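Glucokinase (Streptomyces griseus, PDB 3VGL) is a ROK-family glucokinase that probably transfers a phosphate group from ATP to D-glucose, giving D-glucose 6-phosphate and ADP. Local coordinates at residues L3-D8 and I14-V19; V57-I62 and D308-G313; R186-R191 and D211-K216; A199-G204 and S219-Q224; A242-L247 and D271-S276. One frame throughout, in Å; residues are numbered along the deposited sequence.

Interaction 1 (L3-D8 and I14-V19); sequences LTIGVD and IAAGVV
I5 and V18 make the tight spot of this hairpin: CD1 of I5 presses on CG2 of V18 at 3.3 Å, closer than ordinary van der Waals contact. CG1 of I5 lies beside the backbone N, and the unusual chi2 of -100° turns CD1 onto the valine. On the same face CG2 of V7 meets CB of A16 at 3.9 Å, and CG1 of V7 meets CG2 of I14. Helix 37-52 covers this face, touching I5, I14 and A16. T4, V19 and A15 point to the other face, which helix 301-311 covers, T4 OG1 bonding A307 O. The backbones run antiparallel at 170°. At the centre G6 N bonds G17 O and G17 N bonds G6 O, both at 2.9 Å, while D8 N to A15 O closes to 2.7 Å. The start is looser: T4 N reaches V19 O by a weak 3.4 Å bond, and L3 is partly exposed. At the D8 end the backbone pairing is firm, but D8 and A15 are partly exposed, and D8 touches the nucleotide. An alanine in place of I5 would probably leave CG2 of V18 without its close partner and open a gap under helix 37-52. As in other actin-like ATPases, the first two strands form a hairpin beside the nucleotide phosphates. Its backbone amides and carbonyls satisfy one another, so the face of I5, V7 and A16 can be wholly apolar.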
# COMPACT_ATOMS: atom_id res chain seq x y z
N LEU A 3 -41.95 -23.18 -15.75
CA LEU A 3 -41.37 -22.60 -14.54
C LEU A 3 -40.15 -23.38 -14.10
O LEU A 3 -40.12 -24.61 -14.17
CB LEU A 3 -42.39 -22.62 -13.41
CG LEU A 3 -43.75 -21.98 -13.72
CD1 LEU A 3 -44.65 -22.21 -12.53
CD2 LEU A 3 -43.61 -20.52 -13.98
N THR A 4 -39.14 -22.66 -13.64
CA THR A 4 -37.97 -23.27 -13.00
C THR A 4 -37.81 -22.66 -11.62
O THR A 4 -38.46 -21.66 -11.29
CB THR A 4 -36.70 -22.99 -13.82
OG1 THR A 4 -36.58 -21.58 -14.00
CG2 THR A 4 -36.79 -23.68 -15.17
N ILE A 5 -36.95 -23.26 -10.80
CA ILE A 5 -36.61 -22.70 -9.51
C ILE A 5 -35.19 -22.16 -9.59
O ILE A 5 -34.33 -22.80 -10.16
CB ILE A 5 -36.67 -23.79 -8.40
CG1 ILE A 5 -38.13 -24.06 -8.01
CG2 ILE A 5 -35.83 -23.39 -7.16
CD1 ILE A 5 -38.58 -23.35 -6.74
N GLY A 6 -34.98 -20.96 -9.05
CA GLY A 6 -33.61 -20.46 -8.83
C GLY A 6 -33.29 -20.53 -7.34
O GLY A 6 -34.14 -20.23 -6.51
N VAL A 7 -32.06 -20.94 -7.00
CA VAL A 7 -31.60 -20.98 -5.62
C VAL A 7 -30.27 -20.23 -5.52
O VAL A 7 -29.29 -20.63 -6.16
CB VAL A 7 -31.35 -22.44 -5.11
CG1 VAL A 7 -31.05 -22.45 -3.59
CG2 VAL A 7 -32.54 -23.33 -5.41
N ASP A 8 -30.23 -19.14 -4.75
CA ASP A 8 -28.99 -18.37 -4.58
C ASP A 8 -28.41 -18.77 -3.24
O ASP A 8 -29.05 -18.58 -2.20
CB ASP A 8 -29.33 -16.86 -4.63
CG ASP A 8 -28.08 -15.97 -4.56
OD1 ASP A 8 -27.22 -16.19 -3.67
OD2 ASP A 8 -27.97 -15.05 -5.40
N ILE A 14 -29.46 -18.35 2.03
CA ILE A 14 -29.97 -19.08 0.87
C ILE A 14 -31.34 -18.53 0.52
O ILE A 14 -32.19 -18.34 1.40
CB ILE A 14 -30.05 -20.61 1.18
CG1 ILE A 14 -28.65 -21.20 1.33
CG2 ILE A 14 -30.85 -21.33 0.09
CD1 ILE A 14 -28.63 -22.60 1.94
N ALA A 15 -31.55 -18.22 -0.76
CA ALA A 15 -32.85 -17.75 -1.23
C ALA A 15 -33.26 -18.51 -2.47
O ALA A 15 -32.47 -18.69 -3.39
CB ALA A 15 -32.81 -16.28 -1.52
N ALA A 16 -34.53 -18.93 -2.51
CA ALA A 16 -35.02 -19.64 -3.67
C ALA A 16 -36.37 -19.09 -4.09
O ALA A 16 -37.09 -18.49 -3.29
CB ALA A 16 -35.11 -21.14 -3.41
N GLY A 17 -36.68 -19.28 -5.36
CA GLY A 17 -37.99 -18.91 -5.85
C GLY A 17 -38.30 -19.52 -7.19
O GLY A 17 -37.40 -19.85 -7.96
N VAL A 18 -39.60 -19.67 -7.45
CA VAL A 18 -40.06 -20.07 -8.76
C VAL A 18 -40.06 -18.83 -9.64
O VAL A 18 -40.47 -17.75 -9.21
CB VAL A 18 -41.50 -20.69 -8.67
CG1 VAL A 18 -42.14 -20.79 -10.03
CG2 VAL A 18 -41.40 -22.07 -7.98
N VAL A 19 -39.53 -18.98 -10.85
CA VAL A 19 -39.37 -17.85 -11.76
C VAL A 19 -39.94 -18.25 -13.10
O VAL A 19 -39.65 -19.34 -13.62
CB VAL A 19 -37.87 -17.46 -11.92
CG1 VAL A 19 -37.72 -16.28 -12.87
CG2 VAL A 19 -37.22 -17.16 -10.56

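Interaction 2 (V57-I62 and D308-G313); sequences VEAVGI and DLARQG
The guanidinium group of R311, next along the chain from the A310 that meets A59 and G61, takes D308 OD1 at its edge: NH2 stands 3.1 Å from that oxygen, which lies only 2° out of the guanidinium plane and offers its anti lone pair. This salt bridge spans one helical turn. The other carboxylate oxygen of D308 is held by R115 and W111 of helix 105-116, and NH1 of R311 reaches V19 O and G2 O. The contact with the strand is made by a methyl group. A310 CB sits against the G61 backbone, 3.5 Å from G61 N and 3.6 Å from G61 CA, and meets A59 CB at 4.1 Å. A CB on G61 would come within about 3.1 Å of A310 CB, so the missing side chain lets the helix lie close. Small residues thus join the end of the chain's last helix, 301-311, to strand 57-64, in the alpha-on-beta layering of the N-terminal domain of an actin-like ATPase fold.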
# COMPACT_ATOMS: atom_id res chain seq x y z
N VAL A 57 -42.74 -27.34 -11.51
CA VAL A 57 -41.35 -26.90 -11.72
C VAL A 57 -40.55 -27.90 -12.57
O VAL A 57 -40.54 -29.10 -12.29
CB VAL A 57 -40.64 -26.68 -10.36
CG1 VAL A 57 -39.14 -26.42 -10.53
CG2 VAL A 57 -41.30 -25.53 -9.59
N GLU A 58 -39.84 -27.37 -13.57
CA GLU A 58 -39.17 -28.16 -14.61
C GLU A 58 -37.66 -28.39 -14.37
O GLU A 58 -37.09 -29.39 -14.82
CB GLU A 58 -39.34 -27.43 -15.93
CG GLU A 58 -39.21 -28.29 -17.17
CD GLU A 58 -40.23 -27.90 -18.23
OE1 GLU A 58 -40.26 -26.71 -18.62
OE2 GLU A 58 -41.00 -28.77 -18.67
N ALA A 59 -37.02 -27.44 -13.69
CA ALA A 59 -35.58 -27.52 -13.47
C ALA A 59 -35.20 -26.65 -12.29
O ALA A 59 -35.98 -25.80 -11.87
CB ALA A 59 -34.82 -27.04 -14.71
N VAL A 60 -33.97 -26.84 -11.80
CA VAL A 60 -33.41 -26.04 -10.69
C VAL A 60 -32.10 -25.41 -11.15
O VAL A 60 -31.21 -26.11 -11.64
CB VAL A 60 -33.17 -26.91 -9.41
CG1 VAL A 60 -32.52 -26.10 -8.29
CG2 VAL A 60 -34.48 -27.54 -8.89
N GLY A 61 -31.99 -24.09 -11.02
CA GLY A 61 -30.70 -23.41 -11.23
C GLY A 61 -30.17 -22.95 -9.89
O GLY A 61 -30.89 -22.31 -9.12
N ILE A 62 -28.90 -23.23 -9.63
CA ILE A 62 -28.24 -22.83 -8.40
C ILE A 62 -27.23 -21.75 -8.76
O ILE A 62 -26.42 -21.96 -9.67
CB ILE A 62 -27.51 -24.04 -7.78
CG1 ILE A 62 -28.53 -25.03 -7.21
CG2 ILE A 62 -26.51 -23.57 -6.71
CD1 ILE A 62 -27.92 -26.38 -6.80
N ASP A 308 -33.21 -18.68 -14.78
CA ASP A 308 -33.25 -18.55 -16.22
C ASP A 308 -32.14 -19.36 -16.88
O ASP A 308 -32.35 -19.92 -17.95
CB ASP A 308 -33.22 -17.09 -16.67
CG ASP A 308 -33.58 -16.93 -18.13
OD1 ASP A 308 -34.77 -17.12 -18.50
OD2 ASP A 308 -32.68 -16.65 -18.92
N LEU A 309 -30.96 -19.43 -16.25
CA LEU A 309 -29.88 -20.24 -16.79
C LEU A 309 -30.22 -21.75 -16.77
O LEU A 309 -29.75 -22.51 -17.61
CB LEU A 309 -28.54 -19.94 -16.08
CG LEU A 309 -27.92 -18.57 -16.43
CD1 LEU A 309 -26.84 -18.20 -15.42
CD2 LEU A 309 -27.33 -18.53 -17.84
N ALA A 310 -31.07 -22.16 -15.83
CA ALA A 310 -31.55 -23.55 -15.79
C ALA A 310 -32.46 -23.82 -16.98
O ALA A 310 -32.41 -24.90 -17.56
CB ALA A 310 -32.27 -23.84 -14.48
N ARG A 311 -33.28 -22.83 -17.33
CA ARG A 311 -34.27 -22.95 -18.41
C ARG A 311 -33.60 -23.05 -19.78
O ARG A 311 -34.13 -23.69 -20.68
CB ARG A 311 -35.22 -21.76 -18.37
CG ARG A 311 -36.43 -21.81 -19.30
CD ARG A 311 -37.58 -21.03 -18.67
NE ARG A 311 -37.09 -19.78 -18.08
CZ ARG A 311 -37.55 -19.22 -16.97
NH1 ARG A 311 -38.56 -19.78 -16.29
NH2 ARG A 311 -36.98 -18.09 -16.53
N GLN A 312 -32.44 -22.42 -19.92
CA GLN A 312 -31.63 -22.55 -21.13
C GLN A 312 -30.64 -23.73 -21.06
O GLN A 312 -29.57 -23.71 -21.69
CB GLN A 312 -30.91 -21.24 -21.46
CG GLN A 312 -31.71 -20.33 -22.41
CD GLN A 312 -32.43 -19.20 -21.70
OE1 GLN A 312 -31.80 -18.26 -21.23
NE2 GLN A 312 -33.76 -19.29 -21.63
N GLY A 313 -31.00 -24.76 -20.30
CA GLY A 313 -30.24 -26.01 -20.25
C GLY A 313 -30.95 -27.14 -20.98
O GLY A 313 -32.16 -27.34 -20.81

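Interaction 3 (R186-R191 and D211-K216); sequences RYAKQR and DGIEGK. With ANP (phosphoaminophosphonic acid-adenylate ester), chain E.
Segment 186-191 of helix 181-194 lies beside the loop 211-214, with CA of K189 6.9 Å from CA of I213, and E214 stands at the N-cap position of helix 215-223. K189 has CG beside the backbone N and a fully extended chain beyond it, which slides past I213 in the opposite direction. Its CG touches CD1 of I213 at 4.1 Å, its CE lies 3.4 Å from I213 O, and its NZ gives a weak hydrogen bond to D211 O at 3.4 Å. The D211 carboxylate stays farther off, with OD2 5.0 Å from NZ of K189. Beneath the lysine, CG2 of I213 faces CB of A188 at 4.3 Å, and both residues also touch I218. A serine in place of K189 would probably leave D211 O without this donor and bare the side of I213 to solvent. Just beyond the loop, G215 and K216 border the nucleotide: K216 CG lies 3.8 Å from N6 of the adenine, and a CB on G215 would run into O2' of the ribose. The contact therefore combines an apolar A188-I213 patch with a partly exposed lysine whose long, weak bond suggests that the ammonium adds only modestly to the hold on the loop.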
# COMPACT_ATOMS: atom_id res chain seq x y z
N ARG A 186 -17.82 -3.77 9.02
CA ARG A 186 -16.54 -3.49 9.65
C ARG A 186 -16.29 -2.00 9.81
O ARG A 186 -15.86 -1.54 10.89
CB ARG A 186 -15.38 -4.19 8.95
CG ARG A 186 -14.29 -4.53 9.95
CD ARG A 186 -13.10 -5.15 9.29
NE ARG A 186 -12.24 -4.06 8.88
CZ ARG A 186 -12.07 -3.67 7.64
NH1 ARG A 186 -12.65 -4.34 6.64
NH2 ARG A 186 -11.26 -2.65 7.41
N TYR A 187 -16.58 -1.22 8.76
CA TYR A 187 -16.35 0.21 8.78
C TYR A 187 -17.21 0.87 9.83
O TYR A 187 -16.75 1.76 10.55
CB TYR A 187 -16.65 0.85 7.42
CG TYR A 187 -15.71 0.35 6.33
CD1 TYR A 187 -14.37 0.05 6.61
CD2 TYR A 187 -16.17 0.18 5.03
CE1 TYR A 187 -13.51 -0.39 5.61
CE2 TYR A 187 -15.32 -0.27 4.02
CZ TYR A 187 -14.00 -0.54 4.32
OH TYR A 187 -13.18 -1.00 3.32
N ALA A 188 -18.46 0.43 9.92
CA ALA A 188 -19.38 1.03 10.90
C ALA A 188 -19.01 0.68 12.32
O ALA A 188 -19.13 1.53 13.21
CB ALA A 188 -20.78 0.63 10.60
N LYS A 189 -18.58 -0.56 12.55
CA LYS A 189 -18.16 -0.95 13.90
C LYS A 189 -16.90 -0.21 14.34
O LYS A 189 -16.80 0.19 15.50
CB LYS A 189 -17.99 -2.46 14.03
CG LYS A 189 -19.32 -3.22 13.99
CD LYS A 189 -19.15 -4.72 14.14
CE LYS A 189 -20.51 -5.40 14.21
NZ LYS A 189 -20.43 -6.87 14.43
N GLN A 190 -15.94 -0.04 13.42
CA GLN A 190 -14.75 0.78 13.67
C GLN A 190 -15.14 2.19 14.10
O GLN A 190 -14.63 2.72 15.09
CB GLN A 190 -13.85 0.89 12.43
CG GLN A 190 -12.99 -0.34 12.08
CD GLN A 190 -12.11 -0.14 10.81
OE1 GLN A 190 -12.36 0.74 9.97
NE2 GLN A 190 -11.09 -0.99 10.68
N ARG A 191 -16.07 2.80 13.36
CA ARG A 191 -16.42 4.20 13.56
C ARG A 191 -17.31 4.39 14.78
O ARG A 191 -17.18 5.39 15.50
CB ARG A 191 -17.05 4.79 12.30
CG ARG A 191 -16.02 5.00 11.19
CD ARG A 191 -16.60 4.97 9.79
NE ARG A 191 -15.56 5.17 8.76
CZ ARG A 191 -14.61 4.27 8.48
NH1 ARG A 191 -14.55 3.11 9.13
NH2 ARG A 191 -13.69 4.53 7.55
N ASP A 211 -21.13 -4.46 18.87
CA ASP A 211 -21.21 -5.84 18.41
C ASP A 211 -22.57 -6.17 17.79
O ASP A 211 -22.67 -7.08 16.95
CB ASP A 211 -20.96 -6.79 19.58
CG ASP A 211 -20.15 -8.00 19.17
OD1 ASP A 211 -20.75 -9.07 18.93
OD2 ASP A 211 -18.91 -7.87 19.08
N GLY A 212 -23.59 -5.43 18.20
CA GLY A 212 -24.96 -5.62 17.70
C GLY A 212 -25.29 -4.89 16.41
O GLY A 212 -26.42 -4.97 15.92
N ILE A 213 -24.32 -4.17 15.84
CA ILE A 213 -24.54 -3.46 14.57
C ILE A 213 -24.67 -4.47 13.43
O ILE A 213 -23.78 -5.30 13.23
CB ILE A 213 -23.39 -2.47 14.24
CG1 ILE A 213 -23.37 -1.31 15.24
CG2 ILE A 213 -23.52 -1.93 12.80
CD1 ILE A 213 -22.05 -0.49 15.22
N GLU A 214 -25.79 -4.38 12.69
CA GLU A 214 -26.02 -5.22 11.51
C GLU A 214 -26.09 -4.38 10.24
O GLU A 214 -26.42 -3.19 10.30
CB GLU A 214 -27.31 -6.03 11.68
CG GLU A 214 -27.23 -7.08 12.78
CD GLU A 214 -28.57 -7.70 13.11
OE1 GLU A 214 -28.70 -8.24 14.24
OE2 GLU A 214 -29.50 -7.64 12.27
N GLY A 215 -25.77 -4.98 9.10
CA GLY A 215 -25.77 -4.25 7.83
C GLY A 215 -27.02 -3.41 7.61
O GLY A 215 -26.93 -2.22 7.32
N LYS A 216 -28.19 -4.02 7.77
CA LYS A 216 -29.44 -3.30 7.53
C LYS A 216 -29.62 -2.09 8.46
O LYS A 216 -30.20 -1.08 8.06
CB LYS A 216 -30.64 -4.26 7.58
CG LYS A 216 -30.71 -5.13 6.32
CD LYS A 216 -31.74 -6.26 6.38
CE LYS A 216 -31.56 -7.19 5.17
NZ LYS A 216 -32.69 -8.14 5.01
PB ANP E . -25.21 -13.38 0.81
O1B ANP E . -23.76 -12.91 0.67
O2B ANP E . -25.42 -14.54 1.74
N3B ANP E . -25.81 -13.82 -0.73
PA ANP E . -26.15 -10.64 1.13
O1A ANP E . -27.42 -10.10 1.80
O2A ANP E . -25.91 -10.40 -0.33
O3A ANP E . -26.08 -12.21 1.48
O5' ANP E . -24.85 -10.09 1.91
C5' ANP E . -24.73 -10.18 3.33
C4' ANP E . -23.83 -9.07 3.83
O4' ANP E . -24.29 -7.80 3.34
C3' ANP E . -23.88 -9.00 5.34
O3' ANP E . -22.64 -8.43 5.77
C2' ANP E . -25.00 -8.01 5.55
O2' ANP E . -24.91 -7.36 6.81
C1' ANP E . -24.86 -7.03 4.40
N9 ANP E . -26.17 -6.58 3.91
C8 ANP E . -27.13 -7.31 3.31
N7 ANP E . -28.21 -6.52 2.99
C5 ANP E . -27.89 -5.27 3.38
C6 ANP E . -28.55 -3.94 3.37
N6 ANP E . -29.79 -3.77 2.85
N1 ANP E . -27.85 -2.90 3.88
C2 ANP E . -26.61 -3.01 4.41
N3 ANP E . -25.96 -4.20 4.46
C4 ANP E . -26.55 -5.31 3.98

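Interaction 4 (A199-G204 and S219-Q224); sequences AAVLLG and SEAARQ. With ANP (phosphoaminophosphonic acid-adenylate ester), chain E.
Two short helical segments meet closely, L202 CA of helix 200-204 standing 5.1 Å from A221 CA of helix 215-223, with A199 as the N-cap of the first. A side chain no larger than a methyl permits this. A221 CB rests on the backbone of L202, 3.7 Å from CA, and on its side chain, 3.9 Å from CB and 4.1 Å from CD1. V201 adds its CG1, which stands anti to the backbone N (chi1 169°) and meets the same A221 methyl at 4.1 Å. Further along, the extended chain of Q224 passes obliquely over V201 at the exposed end of the contact. D226, beyond the second helix, accepts from the backbone N of L202 and touches both V201 and A221. S219 points away from helix 200-204, toward the nucleotide: its OG gives a hydrogen bond of 2.6 Å to N1 of the adenine. R223 pairs with E265, which itself hydrogen-bonds the nucleotide. Helix 215-223 is therefore two-sided, its A221 side buried in aliphatic packing against helix 200-204 and its S219 side polar toward the base. N1 is an acceptor in neutral adenine, so the serine hydroxyl, as donor, suits this edge of the ring.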
# COMPACT_ATOMS: atom_id res chain seq x y z
N ALA A 199 -22.95 7.97 16.59
CA ALA A 199 -23.60 6.73 16.16
C ALA A 199 -24.89 6.42 16.93
O ALA A 199 -25.38 5.28 16.88
CB ALA A 199 -22.63 5.56 16.27
N ALA A 200 -25.44 7.41 17.62
CA ALA A 200 -26.61 7.19 18.48
C ALA A 200 -27.78 6.50 17.78
O ALA A 200 -28.33 5.52 18.30
CB ALA A 200 -27.05 8.51 19.13
N VAL A 201 -28.15 7.01 16.61
CA VAL A 201 -29.23 6.42 15.81
C VAL A 201 -28.88 4.98 15.39
O VAL A 201 -29.70 4.07 15.54
CB VAL A 201 -29.57 7.31 14.57
CG1 VAL A 201 -30.49 6.56 13.60
CG2 VAL A 201 -30.22 8.61 15.02
N LEU A 202 -27.67 4.78 14.89
CA LEU A 202 -27.24 3.45 14.47
C LEU A 202 -27.32 2.43 15.60
O LEU A 202 -27.90 1.36 15.43
CB LEU A 202 -25.81 3.50 13.89
CG LEU A 202 -25.09 2.19 13.53
CD1 LEU A 202 -25.88 1.42 12.50
CD2 LEU A 202 -23.69 2.50 13.02
N LEU A 203 -26.74 2.78 16.75
CA LEU A 203 -26.74 1.88 17.91
C LEU A 203 -28.16 1.62 18.43
O LEU A 203 -28.48 0.50 18.83
CB LEU A 203 -25.83 2.42 19.02
CG LEU A 203 -24.34 2.56 18.64
CD1 LEU A 203 -23.66 3.58 19.54
CD2 LEU A 203 -23.61 1.22 18.69
N GLY A 204 -29.01 2.65 18.37
CA GLY A 204 -30.42 2.53 18.78
C GLY A 204 -31.24 1.56 17.94
O GLY A 204 -32.25 1.04 18.41
N SER A 219 -27.75 0.90 6.90
CA SER A 219 -28.52 1.48 5.80
C SER A 219 -29.63 2.39 6.33
O SER A 219 -29.71 3.56 5.95
CB SER A 219 -29.12 0.37 4.94
OG SER A 219 -28.09 -0.29 4.20
N GLU A 220 -30.45 1.87 7.24
CA GLU A 220 -31.54 2.65 7.82
C GLU A 220 -31.01 3.89 8.55
O GLU A 220 -31.54 4.99 8.38
CB GLU A 220 -32.41 1.79 8.75
CG GLU A 220 -33.66 2.51 9.34
CD GLU A 220 -34.44 3.34 8.31
OE1 GLU A 220 -34.52 2.96 7.12
OE2 GLU A 220 -34.99 4.40 8.70
N ALA A 221 -29.96 3.71 9.35
CA ALA A 221 -29.34 4.83 10.05
C ALA A 221 -28.80 5.90 9.10
O ALA A 221 -28.99 7.09 9.33
CB ALA A 221 -28.25 4.35 11.00
N ALA A 222 -28.13 5.48 8.01
CA ALA A 222 -27.66 6.44 7.01
C ALA A 222 -28.81 7.24 6.37
O ALA A 222 -28.67 8.44 6.14
CB ALA A 222 -26.79 5.74 5.93
N ARG A 223 -29.94 6.58 6.11
CA ARG A 223 -31.12 7.29 5.58
C ARG A 223 -31.56 8.38 6.53
O ARG A 223 -32.02 9.44 6.09
CB ARG A 223 -32.30 6.34 5.38
CG ARG A 223 -32.18 5.49 4.17
CD ARG A 223 -33.47 4.76 3.83
NE ARG A 223 -33.10 3.69 2.90
CZ ARG A 223 -32.85 3.88 1.61
NH1 ARG A 223 -32.96 5.09 1.06
NH2 ARG A 223 -32.46 2.85 0.86
N GLN A 224 -31.43 8.11 7.83
CA GLN A 224 -31.83 9.07 8.86
C GLN A 224 -30.72 10.08 9.17
O GLN A 224 -30.88 10.95 10.03
CB GLN A 224 -32.25 8.33 10.14
CG GLN A 224 -33.55 7.54 10.00
CD GLN A 224 -33.90 6.74 11.25
OE1 GLN A 224 -34.40 5.61 11.15
NE2 GLN A 224 -33.63 7.30 12.42
PB ANP E . -25.21 -13.38 0.81
O1B ANP E . -23.76 -12.91 0.67
O2B ANP E . -25.42 -14.54 1.74
N3B ANP E . -25.81 -13.82 -0.73
PA ANP E . -26.15 -10.64 1.13
O1A ANP E . -27.42 -10.10 1.80
O2A ANP E . -25.91 -10.40 -0.33
O3A ANP E . -26.08 -12.21 1.48
O5' ANP E . -24.85 -10.09 1.91
C5' ANP E . -24.73 -10.18 3.33
C4' ANP E . -23.83 -9.07 3.83
O4' ANP E . -24.29 -7.80 3.34
C3' ANP E . -23.88 -9.00 5.34
O3' ANP E . -22.64 -8.43 5.77
C2' ANP E . -25.00 -8.01 5.55
O2' ANP E . -24.91 -7.36 6.81
C1' ANP E . -24.86 -7.03 4.40
N9 ANP E . -26.17 -6.58 3.91
C8 ANP E . -27.13 -7.31 3.31
N7 ANP E . -28.21 -6.52 2.99
C5 ANP E . -27.89 -5.27 3.38
C6 ANP E . -28.55 -3.94 3.37
N6 ANP E . -29.79 -3.77 2.85
N1 ANP E . -27.85 -2.90 3.88
C2 ANP E . -26.61 -3.01 4.41
N3 ANP E . -25.96 -4.20 4.46
C4 ANP E . -26.55 -5.31 3.98

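Interaction 5 (A242-L247 and D271-S276); sequences AGLADL and DPIRKS
CD1 of L244 overlaps CG2 of I273 at 3.7 Å, the two side chains crossing at about a right angle. The pair joins helix 227-251 to helix 267-280 on the central sheet of the C-terminal domain, an alpha/beta layer of the actin-like ATPase fold; strand 255-259 comes between these helices along the chain. CG2 of I273 stands anti to the backbone N, which sets it facing the leucine. Both side chains also pack against strand 125-130, L244 on I128 and I273 on L130, so the contact closes over the sheet. At the other end S276 lies against A242, both buried. Nearby, D246 OD1 accepts a hydrogen bond from the backbone N of R159 of a third subunit, which puts helix 227-251 at a subunit interface. On the outer side of the second helix, K275 NZ bridges to D271 OD2 at 3.0 Å, on its syn lone pair. S276 OG lies 3.8 Å from A242 N, and its hydrogen bond goes to A237 O.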
# COMPACT_ATOMS: atom_id res chain seq x y z
N ALA A 242 -13.39 2.97 -6.73
CA ALA A 242 -12.03 2.81 -7.28
C ALA A 242 -11.91 1.51 -8.05
O ALA A 242 -11.30 1.46 -9.13
CB ALA A 242 -10.96 2.86 -6.17
N GLY A 243 -12.51 0.44 -7.53
CA GLY A 243 -12.48 -0.83 -8.23
C GLY A 243 -13.28 -0.79 -9.52
O GLY A 243 -12.88 -1.40 -10.50
N LEU A 244 -14.45 -0.14 -9.51
CA LEU A 244 -15.21 0.03 -10.76
C LEU A 244 -14.42 0.81 -11.79
O LEU A 244 -14.49 0.50 -13.00
CB LEU A 244 -16.55 0.75 -10.51
CG LEU A 244 -17.63 -0.06 -9.79
CD1 LEU A 244 -18.87 0.81 -9.69
CD2 LEU A 244 -17.97 -1.39 -10.48
N ALA A 245 -13.66 1.81 -11.34
CA ALA A 245 -12.79 2.52 -12.29
C ALA A 245 -11.75 1.57 -12.89
O ALA A 245 -11.50 1.61 -14.11
CB ALA A 245 -12.16 3.72 -11.66
N ASP A 246 -11.17 0.70 -12.06
CA ASP A 246 -10.26 -0.34 -12.62
C ASP A 246 -10.98 -1.29 -13.60
O ASP A 246 -10.44 -1.67 -14.66
CB ASP A 246 -9.60 -1.17 -11.50
CG ASP A 246 -8.53 -0.38 -10.71
OD1 ASP A 246 -8.05 0.67 -11.18
OD2 ASP A 246 -8.22 -0.82 -9.59
N LEU A 247 -12.22 -1.66 -13.28
CA LEU A 247 -12.97 -2.50 -14.21
C LEU A 247 -13.27 -1.78 -15.53
O LEU A 247 -13.43 -2.47 -16.56
CB LEU A 247 -14.26 -3.00 -13.57
CG LEU A 247 -14.12 -3.95 -12.37
CD1 LEU A 247 -15.51 -4.33 -11.82
CD2 LEU A 247 -13.42 -5.24 -12.75
N ASP A 271 -25.40 6.20 -5.16
CA ASP A 271 -24.94 7.56 -5.40
C ASP A 271 -23.49 7.78 -4.95
O ASP A 271 -22.68 8.24 -5.75
CB ASP A 271 -25.92 8.58 -4.79
CG ASP A 271 -25.46 10.03 -4.98
OD1 ASP A 271 -25.48 10.55 -6.12
OD2 ASP A 271 -25.06 10.65 -3.97
N PRO A 272 -23.12 7.37 -3.70
CA PRO A 272 -21.70 7.50 -3.36
C PRO A 272 -20.80 6.62 -4.22
O PRO A 272 -19.69 7.04 -4.54
CB PRO A 272 -21.63 7.08 -1.89
CG PRO A 272 -22.98 6.49 -1.54
CD PRO A 272 -23.95 7.09 -2.51
N ILE A 273 -21.27 5.43 -4.61
CA ILE A 273 -20.42 4.56 -5.46
C ILE A 273 -20.18 5.21 -6.83
O ILE A 273 -19.05 5.26 -7.33
CB ILE A 273 -21.02 3.16 -5.61
CG1 ILE A 273 -20.89 2.44 -4.26
CG2 ILE A 273 -20.28 2.39 -6.69
CD1 ILE A 273 -21.47 0.98 -4.25
N ARG A 274 -21.26 5.74 -7.42
CA ARG A 274 -21.17 6.41 -8.72
C ARG A 274 -20.23 7.62 -8.68
O ARG A 274 -19.40 7.81 -9.59
CB ARG A 274 -22.57 6.84 -9.18
CG ARG A 274 -22.62 7.30 -10.63
CD ARG A 274 -24.08 7.71 -11.01
NE ARG A 274 -25.03 6.60 -10.87
CZ ARG A 274 -25.97 6.52 -9.92
NH1 ARG A 274 -26.11 7.50 -9.03
NH2 ARG A 274 -26.79 5.47 -9.88
N LYS A 275 -20.37 8.44 -7.65
CA LYS A 275 -19.52 9.63 -7.49
C LYS A 275 -18.05 9.21 -7.35
O LYS A 275 -17.16 9.79 -7.95
CB LYS A 275 -20.00 10.47 -6.31
CG LYS A 275 -21.26 11.30 -6.60
CD LYS A 275 -21.82 11.90 -5.34
CE LYS A 275 -22.90 12.92 -5.67
NZ LYS A 275 -23.65 13.28 -4.44
N SER A 276 -17.82 8.17 -6.56
CA SER A 276 -16.46 7.65 -6.41
C SER A 276 -15.88 7.13 -7.73
O SER A 276 -14.73 7.42 -8.07
CB SER A 276 -16.47 6.54 -5.37
OG SER A 276 -15.16 6.00 -5.28

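How the interactions relate
Interactions 1 and 2 share one sheet, where strands 3-9 and 57-64 are parallel neighbours; their centres lie 9 Å apart, and V7 N and I5 O reach G61 across the join. Interactions 3 and 4 share helix 215-223, alternate along the chain and touch through I213, A188 and L202, with centres 10 Å apart; both border the nucleotide. The centre of interaction 5 lies 22 to 24 Å from theirs, where the following helix 227-251 meets helix 267-280. Interaction 2 brings the chain's last helix back to the N-terminal sheet, so interactions 3 to 5 fall between its segments. The nucleotide bridges the two halves: D8 lies near it on one side, G215, K216 and S219 on the other.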